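PDB 3KL2: putative isochorismatase from Streptomyces avermitilis, which is of unknown function but probably acts as a hydrolase of the isochorismatase-like cysteine hydrolase group. Local coordinates for residues P74-P79 with R147-D152; R132-F137 with T161-E166; I154-F159 with E166-T171. All coordinates share one frame; numbering follows the deposited sequence.

Interaction 1 of 3, residues P74-P79 with R147-D152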
loop_
_atom_site.group_PDB
_atom_site.type_symbol
_atom_site.label_atom_id
_atom_site.label_comp_id
_atom_site.label_asym_id
_atom_site.label_seq_id
_atom_site.Cartn_x
_atom_site.Cartn_y
_atom_site.Cartn_z
ATOM N N PRO A 74 -20.303 -12.806 -2.573
ATOM C CA PRO A 74 -20.344 -11.509 -1.924
ATOM C C PRO A 74 -20.441 -10.381 -2.948
ATOM O O PRO A 74 -19.704 -10.365 -3.936
ATOM C CB PRO A 74 -19.022 -11.447 -1.185
ATOM C CG PRO A 74 -18.661 -12.873 -0.948
ATOM C CD PRO A 74 -19.178 -13.632 -2.106
ATOM N N ILE A 75 -21.414 -9.501 -2.735
ATOM C CA ILE A 75 -21.568 -8.292 -3.495
ATOM C C ILE A 75 -20.959 -7.203 -2.623
ATOM O O ILE A 75 -21.346 -7.071 -1.489
ATOM C CB ILE A 75 -23.056 -7.998 -3.714
ATOM C CG1 ILE A 75 -23.799 -9.235 -4.293
ATOM C CG2 ILE A 75 -23.243 -6.810 -4.582
ATOM C CD1 ILE A 75 -23.206 -9.871 -5.570
ATOM N N MET A 76 -20.007 -6.435 -3.146
ATOM C CA MET A 76 -19.350 -5.348 -2.409
ATOM C C MET A 76 -19.552 -3.995 -3.115
ATOM O O MET A 76 -19.145 -3.859 -4.251
ATOM C CB MET A 76 -17.871 -5.631 -2.369
ATOM C CG MET A 76 -17.517 -6.903 -1.611
ATOM S SD MET A 76 -15.773 -7.051 -1.335
ATOM C CE MET A 76 -15.833 -8.654 -0.588
ATOM N N HIS A 77 -20.150 -2.999 -2.446
ATOM C CA HIS A 77 -20.418 -1.691 -3.055
ATOM C C HIS A 77 -19.345 -0.706 -2.668
ATOM O O HIS A 77 -18.965 -0.614 -1.507
ATOM C CB HIS A 77 -21.760 -1.110 -2.554
ATOM C CG HIS A 77 -22.973 -1.930 -2.892
ATOM N ND1 HIS A 77 -23.623 -1.836 -4.106
ATOM C CD2 HIS A 77 -23.696 -2.800 -2.143
ATOM C CE1 HIS A 77 -24.683 -2.629 -4.092
ATOM N NE2 HIS A 77 -24.750 -3.226 -2.915
ATOM N N ALA A 78 -18.912 0.101 -3.629
ATOM C CA ALA A 78 -17.808 1.019 -3.412
ATOM C C ALA A 78 -18.242 2.390 -3.852
ATOM O O ALA A 78 -17.916 2.824 -4.939
ATOM C CB ALA A 78 -16.564 0.559 -4.150
ATOM N N PRO A 79 -19.012 3.081 -2.998
ATOM C CA PRO A 79 -19.450 4.431 -3.279
ATOM C C PRO A 79 -18.375 5.406 -2.901
ATOM O O PRO A 79 -17.562 5.113 -2.042
ATOM C CB PRO A 79 -20.677 4.592 -2.374
ATOM C CG PRO A 79 -20.344 3.817 -1.166
ATOM C CD PRO A 79 -19.501 2.617 -1.697
ATOM N N ARG A 147 -8.878 -9.835 1.199
ATOM C CA ARG A 147 -7.876 -10.777 1.652
ATOM C C ARG A 147 -8.356 -11.494 2.905
ATOM O O ARG A 147 -8.180 -12.712 3.009
ATOM C CB ARG A 147 -6.539 -10.105 1.939
ATOM C CG ARG A 147 -5.880 -9.501 0.712
ATOM C CD ARG A 147 -5.817 -10.447 -0.450
ATOM N NE ARG A 147 -4.812 -10.014 -1.433
ATOM C CZ ARG A 147 -4.469 -10.711 -2.517
ATOM N NH1 ARG A 147 -5.012 -11.886 -2.786
ATOM N NH2 ARG A 147 -3.554 -10.229 -3.324
ATOM N N SER A 148 -8.993 -10.769 3.836
ATOM C CA SER A 148 -9.488 -11.440 5.050
ATOM C C SER A 148 -10.490 -12.540 4.709
ATOM O O SER A 148 -10.467 -13.588 5.332
ATOM C CB SER A 148 -10.118 -10.435 6.022
ATOM O OG SER A 148 -10.324 -10.995 7.307
ATOM N N LYS A 149 -11.327 -12.319 3.688
ATOM C CA LYS A 149 -12.377 -13.259 3.314
ATOM C C LYS A 149 -11.867 -14.380 2.399
ATOM O O LYS A 149 -12.599 -15.301 2.112
ATOM C CB LYS A 149 -13.555 -12.520 2.660
ATOM C CG LYS A 149 -14.327 -11.653 3.627
ATOM C CD LYS A 149 -15.565 -10.958 3.037
ATOM C CE LYS A 149 -16.674 -11.911 2.603
ATOM N NZ LYS A 149 -17.080 -12.949 3.639
ATOM N N GLY A 150 -10.605 -14.311 1.973
ATOM C CA GLY A 150 -10.036 -15.275 1.026
ATOM C C GLY A 150 -10.481 -15.133 -0.436
ATOM O O GLY A 150 -10.492 -16.128 -1.197
ATOM N N VAL A 151 -10.859 -13.919 -0.832
ATOM C CA VAL A 151 -11.219 -13.680 -2.219
ATOM C C VAL A 151 -9.978 -13.480 -3.084
ATOM O O VAL A 151 -9.135 -12.674 -2.794
ATOM C CB VAL A 151 -12.154 -12.486 -2.389
ATOM C CG1 VAL A 151 -12.401 -12.236 -3.883
ATOM C CG2 VAL A 151 -13.499 -12.740 -1.637
ATOM N N ASP A 152 -9.854 -14.238 -4.149
ATOM C CA ASP A 152 -8.783 -13.992 -5.089
ATOM C C ASP A 152 -9.317 -13.775 -6.522
ATOM O O ASP A 152 -8.564 -13.887 -7.476
ATOM C CB ASP A 152 -7.804 -15.154 -5.050
ATOM C CG ASP A 152 -8.422 -16.428 -5.548
ATOM O OD1 ASP A 152 -9.304 -16.353 -6.413
ATOM O OD2 ASP A 152 -8.038 -17.505 -5.081
#

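Interaction 2 of 3, residues R132-F137 with T161-E166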
loop_
_atom_site.group_PDB
_atom_site.type_symbol
_atom_site.label_atom_id
_atom_site.label_comp_id
_atom_site.label_asym_id
_atom_site.label_seq_id
_atom_site.Cartn_x
_atom_site.Cartn_y
_atom_site.Cartn_z
ATOM N N ARG A 132 -12.261 8.016 -1.433
ATOM C CA ARG A 132 -12.118 9.435 -1.691
ATOM C C ARG A 132 -11.401 9.770 -3.000
ATOM O O ARG A 132 -11.428 10.900 -3.432
ATOM C CB ARG A 132 -11.341 10.071 -0.569
ATOM C CG ARG A 132 -12.100 10.147 0.721
ATOM C CD ARG A 132 -13.220 11.091 0.635
ATOM N NE ARG A 132 -13.787 11.365 1.931
ATOM C CZ ARG A 132 -14.587 10.541 2.606
ATOM N NH1 ARG A 132 -14.946 9.346 2.108
ATOM N NH2 ARG A 132 -15.051 10.938 3.786
ATOM N N GLY A 133 -10.750 8.778 -3.609
ATOM C CA GLY A 133 -10.050 8.970 -4.848
ATOM C C GLY A 133 -10.690 8.066 -5.836
ATOM O O GLY A 133 -11.855 7.718 -5.704
ATOM N N LEU A 134 -9.919 7.683 -6.845
ATOM C CA LEU A 134 -10.445 6.943 -7.975
ATOM C C LEU A 134 -10.194 5.472 -7.854
ATOM O O LEU A 134 -11.071 4.619 -8.155
ATOM C CB LEU A 134 -9.813 7.476 -9.261
ATOM C CG LEU A 134 -9.980 8.987 -9.579
ATOM C CD1 LEU A 134 -11.438 9.497 -9.337
ATOM C CD2 LEU A 134 -8.981 9.817 -8.843
ATOM N N ASP A 135 -8.976 5.128 -7.482
ATOM C CA ASP A 135 -8.653 3.718 -7.285
ATOM C C ASP A 135 -9.375 3.217 -6.032
ATOM O O ASP A 135 -9.212 3.768 -4.985
ATOM C CB ASP A 135 -7.137 3.593 -7.131
ATOM C CG ASP A 135 -6.692 2.163 -6.970
ATOM O OD1 ASP A 135 -7.554 1.243 -6.912
ATOM O OD2 ASP A 135 -5.458 1.961 -6.877
ATOM N N THR A 136 -10.198 2.193 -6.133
ATOM C CA THR A 136 -10.892 1.686 -4.966
ATOM C C THR A 136 -9.868 1.125 -3.912
ATOM O O THR A 136 -10.082 1.220 -2.692
ATOM C CB THR A 136 -11.967 0.591 -5.394
ATOM O OG1 THR A 136 -12.789 1.105 -6.449
ATOM C CG2 THR A 136 -12.896 0.207 -4.242
ATOM N N PHE A 137 -8.741 0.557 -4.347
ATOM C CA PHE A 137 -7.743 0.064 -3.388
ATOM C C PHE A 137 -6.990 1.156 -2.640
ATOM O O PHE A 137 -6.409 0.868 -1.615
ATOM C CB PHE A 137 -6.749 -0.856 -4.086
ATOM C CG PHE A 137 -7.338 -2.200 -4.509
ATOM C CD1 PHE A 137 -7.344 -3.264 -3.632
ATOM C CD2 PHE A 137 -7.892 -2.372 -5.761
ATOM C CE1 PHE A 137 -7.871 -4.518 -3.998
ATOM C CE2 PHE A 137 -8.424 -3.633 -6.165
ATOM C CZ PHE A 137 -8.418 -4.703 -5.274
ATOM N N THR A 161 -15.516 3.854 -16.621
ATOM C CA THR A 161 -14.719 2.931 -17.411
ATOM C C THR A 161 -13.224 3.242 -17.466
ATOM O O THR A 161 -12.434 2.357 -17.202
ATOM C CB THR A 161 -15.153 2.951 -18.842
ATOM O OG1 THR A 161 -16.538 2.632 -18.915
ATOM C CG2 THR A 161 -14.321 1.954 -19.653
ATOM N N ASN A 162 -12.842 4.473 -17.845
ATOM C CA ASN A 162 -11.414 4.792 -17.991
ATOM C C ASN A 162 -10.808 5.493 -16.795
ATOM O O ASN A 162 -9.632 5.841 -16.828
ATOM C CB ASN A 162 -11.110 5.589 -19.283
ATOM C CG ASN A 162 -11.904 6.871 -19.369
ATOM O OD1 ASN A 162 -13.084 6.906 -19.020
ATOM N ND2 ASN A 162 -11.251 7.936 -19.774
ATOM N N CYS A 163 -11.580 5.673 -15.731
ATOM C CA CYS A 163 -11.088 6.349 -14.568
ATOM C C CYS A 163 -11.000 5.371 -13.388
ATOM O O CYS A 163 -10.102 4.537 -13.357
ATOM C CB CYS A 163 -11.941 7.575 -14.295
ATOM S SG CYS A 163 -11.154 8.689 -13.111
ATOM N N CYS A 164 -11.970 5.438 -12.480
ATOM C CA CYS A 164 -12.055 4.604 -11.283
ATOM C C CYS A 164 -12.108 3.100 -11.590
ATOM O O CYS A 164 -11.526 2.308 -10.863
ATOM C CB CYS A 164 -13.297 5.018 -10.469
ATOM S SG CYS A 164 -13.524 6.855 -10.345
ATOM N N VAL A 165 -12.801 2.696 -12.655
ATOM C CA VAL A 165 -12.854 1.282 -12.968
ATOM C C VAL A 165 -11.473 0.833 -13.439
ATOM O O VAL A 165 -10.910 -0.156 -12.957
ATOM C CB VAL A 165 -13.926 0.914 -14.030
ATOM C CG1 VAL A 165 -13.702 -0.497 -14.493
ATOM C CG2 VAL A 165 -15.349 1.086 -13.474
ATOM N N GLU A 166 -10.886 1.608 -14.334
ATOM C CA GLU A 166 -9.573 1.236 -14.795
ATOM C C GLU A 166 -8.524 1.284 -13.672
ATOM O O GLU A 166 -7.636 0.439 -13.632
ATOM C CB GLU A 166 -9.164 2.075 -15.973
ATOM C CG GLU A 166 -8.202 1.348 -16.875
ATOM C CD GLU A 166 -7.768 2.164 -18.071
ATOM O OE1 GLU A 166 -8.643 2.559 -18.836
ATOM O OE2 GLU A 166 -6.555 2.387 -18.246
#

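Interaction 3 of 3, residues I154-F159 with E166-T171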
loop_
_atom_site.group_PDB
_atom_site.type_symbol
_atom_site.label_atom_id
_atom_site.label_comp_id
_atom_site.label_asym_id
_atom_site.label_seq_id
_atom_site.Cartn_x
_atom_site.Cartn_y
_atom_site.Cartn_z
ATOM N N ILE A 154 -11.967 -10.861 -8.353
ATOM C CA ILE A 154 -12.938 -9.766 -8.254
ATOM C C ILE A 154 -13.540 -9.485 -9.643
ATOM O O ILE A 154 -12.814 -9.378 -10.640
ATOM C CB ILE A 154 -12.309 -8.460 -7.600
ATOM C CG1 ILE A 154 -11.123 -7.916 -8.404
ATOM C CG2 ILE A 154 -11.790 -8.765 -6.222
ATOM C CD1 ILE A 154 -10.412 -6.631 -7.761
ATOM N N VAL A 155 -14.878 -9.416 -9.693
ATOM C CA VAL A 155 -15.631 -9.076 -10.894
ATOM C C VAL A 155 -16.055 -7.632 -10.788
ATOM O O VAL A 155 -16.687 -7.265 -9.834
ATOM C CB VAL A 155 -16.901 -9.946 -11.025
ATOM C CG1 VAL A 155 -17.644 -9.563 -12.255
ATOM C CG2 VAL A 155 -16.544 -11.440 -11.008
ATOM N N LEU A 156 -15.689 -6.807 -11.760
ATOM C CA LEU A 156 -15.761 -5.330 -11.612
ATOM C C LEU A 156 -16.760 -4.758 -12.545
ATOM O O LEU A 156 -16.825 -5.164 -13.722
ATOM C CB LEU A 156 -14.465 -4.661 -11.993
ATOM C CG LEU A 156 -13.315 -4.647 -11.029
ATOM C CD1 LEU A 156 -12.246 -3.765 -11.649
ATOM C CD2 LEU A 156 -13.779 -4.083 -9.628
ATOM N N GLY A 157 -17.467 -3.761 -12.028
ATOM C CA GLY A 157 -18.422 -3.005 -12.773
ATOM C C GLY A 157 -18.499 -1.611 -12.194
ATOM O O GLY A 157 -18.040 -1.393 -11.060
ATOM N N GLY A 158 -19.070 -0.680 -12.990
ATOM C CA GLY A 158 -19.443 0.640 -12.550
ATOM C C GLY A 158 -18.832 1.760 -13.360
ATOM O O GLY A 158 -18.682 1.670 -14.583
ATOM N N PHE A 159 -18.465 2.819 -12.648
ATOM C CA PHE A 159 -18.095 4.091 -13.252
ATOM C C PHE A 159 -16.753 4.533 -12.673
ATOM O O PHE A 159 -16.397 4.130 -11.541
ATOM C CB PHE A 159 -19.091 5.167 -12.829
ATOM C CG PHE A 159 -20.515 4.931 -13.254
ATOM C CD1 PHE A 159 -21.013 5.538 -14.401
ATOM C CD2 PHE A 159 -21.367 4.179 -12.475
ATOM C CE1 PHE A 159 -22.323 5.398 -14.768
ATOM C CE2 PHE A 159 -22.673 4.030 -12.815
ATOM C CZ PHE A 159 -23.165 4.634 -13.983
ATOM N N GLU A 166 -10.886 1.608 -14.334
ATOM C CA GLU A 166 -9.573 1.236 -14.795
ATOM C C GLU A 166 -8.524 1.284 -13.672
ATOM O O GLU A 166 -7.636 0.439 -13.632
ATOM C CB GLU A 166 -9.164 2.075 -15.973
ATOM C CG GLU A 166 -8.202 1.348 -16.875
ATOM C CD GLU A 166 -7.768 2.164 -18.071
ATOM O OE1 GLU A 166 -8.643 2.559 -18.836
ATOM O OE2 GLU A 166 -6.555 2.387 -18.246
ATOM N N SER A 167 -8.620 2.262 -12.768
ATOM C CA SER A 167 -7.623 2.370 -11.700
ATOM C C SER A 167 -7.675 1.180 -10.738
ATOM O O SER A 167 -6.638 0.647 -10.341
ATOM C CB SER A 167 -7.797 3.628 -10.921
ATOM O OG SER A 167 -7.383 4.696 -11.692
ATOM N N THR A 168 -8.894 0.778 -10.393
ATOM C CA THR A 168 -9.120 -0.362 -9.575
ATOM C C THR A 168 -8.665 -1.675 -10.222
ATOM O O THR A 168 -8.190 -2.551 -9.550
ATOM C CB THR A 168 -10.598 -0.436 -9.267
ATOM O OG1 THR A 168 -10.991 0.772 -8.592
ATOM C CG2 THR A 168 -10.938 -1.715 -8.403
ATOM N N MET A 169 -8.915 -1.850 -11.504
ATOM C CA MET A 169 -8.394 -2.973 -12.296
ATOM C C MET A 169 -6.856 -3.019 -12.261
ATOM O O MET A 169 -6.240 -4.053 -12.032
ATOM C CB MET A 169 -8.838 -2.765 -13.731
ATOM C CG MET A 169 -8.482 -3.917 -14.745
ATOM S SD MET A 169 -8.888 -3.405 -16.425
ATOM C CE MET A 169 -7.913 -1.930 -16.621
ATOM N N ARG A 170 -6.216 -1.876 -12.475
ATOM C CA ARG A 170 -4.760 -1.873 -12.507
ATOM C C ARG A 170 -4.179 -2.345 -11.168
ATOM O O ARG A 170 -3.356 -3.286 -11.107
ATOM C CB ARG A 170 -4.239 -0.520 -12.944
ATOM C CG ARG A 170 -4.511 -0.238 -14.399
ATOM C CD ARG A 170 -4.265 1.236 -14.773
ATOM N NE ARG A 170 -4.463 1.441 -16.215
ATOM C CZ ARG A 170 -3.491 1.483 -17.122
ATOM N NH1 ARG A 170 -2.198 1.399 -16.769
ATOM N NH2 ARG A 170 -3.817 1.655 -18.401
ATOM N N THR A 171 -4.662 -1.744 -10.095
ATOM C CA THR A 171 -4.180 -2.060 -8.772
ATOM C C THR A 171 -4.593 -3.501 -8.402
ATOM O O THR A 171 -3.806 -4.251 -7.842
ATOM C CB THR A 171 -4.619 -0.961 -7.736
ATOM O OG1 THR A 171 -4.122 0.300 -8.180
ATOM C CG2 THR A 171 -4.088 -1.199 -6.276
#

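Interaction 1 of 3, residues P74-P79 with R147-D152
Lys149, at the end of helix 142-149, reaches past the ring of Pro74 and the methyl of Met76 at the start of strand 75-78. Its CB rests 4.3 Å from CG2 of Val151, two residues on, just past the helix end. With chi1 at -69°, CG stands beside the backbone N and carries the chain outward over the end of the strand. CD then meets the CE methyl of Met76 at 4.3 Å, and CE, one bond further, lies 4.2 Å from CG of Pro74. Bends at chi3 and chi4 take NZ away from this apolar patch to the carbonyl O of Gly87 of the second subunit, to which it is hydrogen-bonded. The Pro74 ring and the lysine chain run alongside one another, pointing opposite ways.

Met76 comes from the strand side nearly fully extended from CA to its methyl, which leads. Leu142, Ile145 and Leu146 of the same helix, and Ile126 of the neighbouring strand, cover its chain. Behind Lys149 the helix ends in a Schellman motif: Gly150 takes a positive phi, and its N bonds to Arg147 O at 3.1 Å, turning the chain back toward strand 153-159. The contact thus joins a helix C terminus to one strand of the parallel sheet of this alpha/beta fold.

No hydrogen bond crosses between the two segments; the lysine contributes methylenes to the intramolecular contact and spends its ammonium on the subunit interface, so one side chain serves both an apolar and a polar surface.

Interaction 2 of 3, residues R132-F137 with T161-E166
Next to the point where Leu134 meets Cys163 and Cys164, the flat groups are the phenyl ring of Phe137 and the carboxylate of Asp135: OD1 of Asp135 lies at the edge of the ring, in its plane. Asp135 is the N-cap of the short helix 136-139, and the Phe137 backbone N gives a 2.9 Å bond to Asp135 OD1. The donor comes from above the carboxylate, 61° out of its plane. The other oxygen, OD2, is taken by the hydroxyl of Thr171, and Phe137 packs against Thr168 and Thr171 on helix 164-174.

The contact proper is made by Leu134, whose branched end faces two sulfurs. CG lies 3.7 Å from SG of Cys163, while CD1 is 3.5 Å from SG of Cys164. In Cys163 the sulfur is anti to the backbone N (chi1 -166°), whereas in Cys164 it swings beside the N, and the two sulfurs come to the leucine from different directions.

Cys163 is the N-cap of helix 164-174, which follows a central strand of the parallel sheet. In cysteine hydrolases of this family the nucleophile stands at the start of such a helix, and the place of Cys164 is consistent with that role. Its CA-H points weakly at the Leu134 carbonyl, with CA 3.3 Å from O and 122° at the hydrogen; CB is nearer, 3.2 Å from Leu134 O. That same oxygen also accepts from NZ of Lys131, and Cys164 touches Glu32. From the fourth subunit, Glu174 OE2 accepts from the backbone N of both Leu134 and Asp135, and Tyr173 of that subunit packs on Leu134.

Interaction 3 of 3, residues I154-F159 with E166-T171
Leu156 and Met169 mark the nearest approach of strand 153-159 and helix 164-174, their CA atoms 7.8 Å apart. The two elements belong to a beta-alpha-beta unit completed by strand 178-187, one crossover of the parallel sheet, and here the helix covers one face of its own strand.

Leu156 does the reaching. CG stands beside the backbone N (chi1 -79°), and the isopropyl end parts over the helix: CD2 goes to CG2 of Thr168 at 3.9 Å, and CD1 to the backbone N of Met169 at 3.8 Å. CD1 also touches CB of Met169, at 4.1 Å. Leucine and threonine cross obliquely. The rotamer of Thr168 gives the strand its methyl, CG2, anti to the backbone N, and leaves OG1 on the other side to bond to the carbonyl O of Cys164, one turn back. Met169 offers little beyond its CB: its chain bends at chi3 and its end leads away from the strand, toward Phe202 and Phe205 of helix 191-205. Val29 of strand 26-31 and Val179 of strand 178-187 pack on Leu156 from the neighbouring strands.

Past the leucine the strand carries Gly157 and Gly158; at phi 124° and psi -142° the second has backbone angles that call for glycine. On the side of the helix turned from the strand, Arg170 grips Glu166 side-on, with the carboxylate oxygen close to the guanidinium plane. In this salt bridge both nitrogens go to the one atom: NE of Arg170 to OE2 of Glu166 at 3.1 Å, and NH2 to that same OE2 at 2.8 Å.

From the N terminus, residues 74-79 open interaction 1, whose loop closes at 147-152 and so brings strand 75-78 to the end of helix 142-149. Interaction 2 opens inside that loop at 132-137 and closes beyond it, at 161-166; the two therefore cross, and Ala78 CB touches Thr136 CG2 between them. Interaction 3 starts after interaction 1 has closed, and crosses interaction 2 in turn, sharing Glu166 with it on helix 164-174. A probable hydrogen bond between the hydroxyls of Thr136 and Thr168 joins these last two. Interactions 1 and 3 set helices 142-149 and 164-174 against the parallel sheet, and interaction 2 joins the start of helix 136-139 to that of helix 164-174.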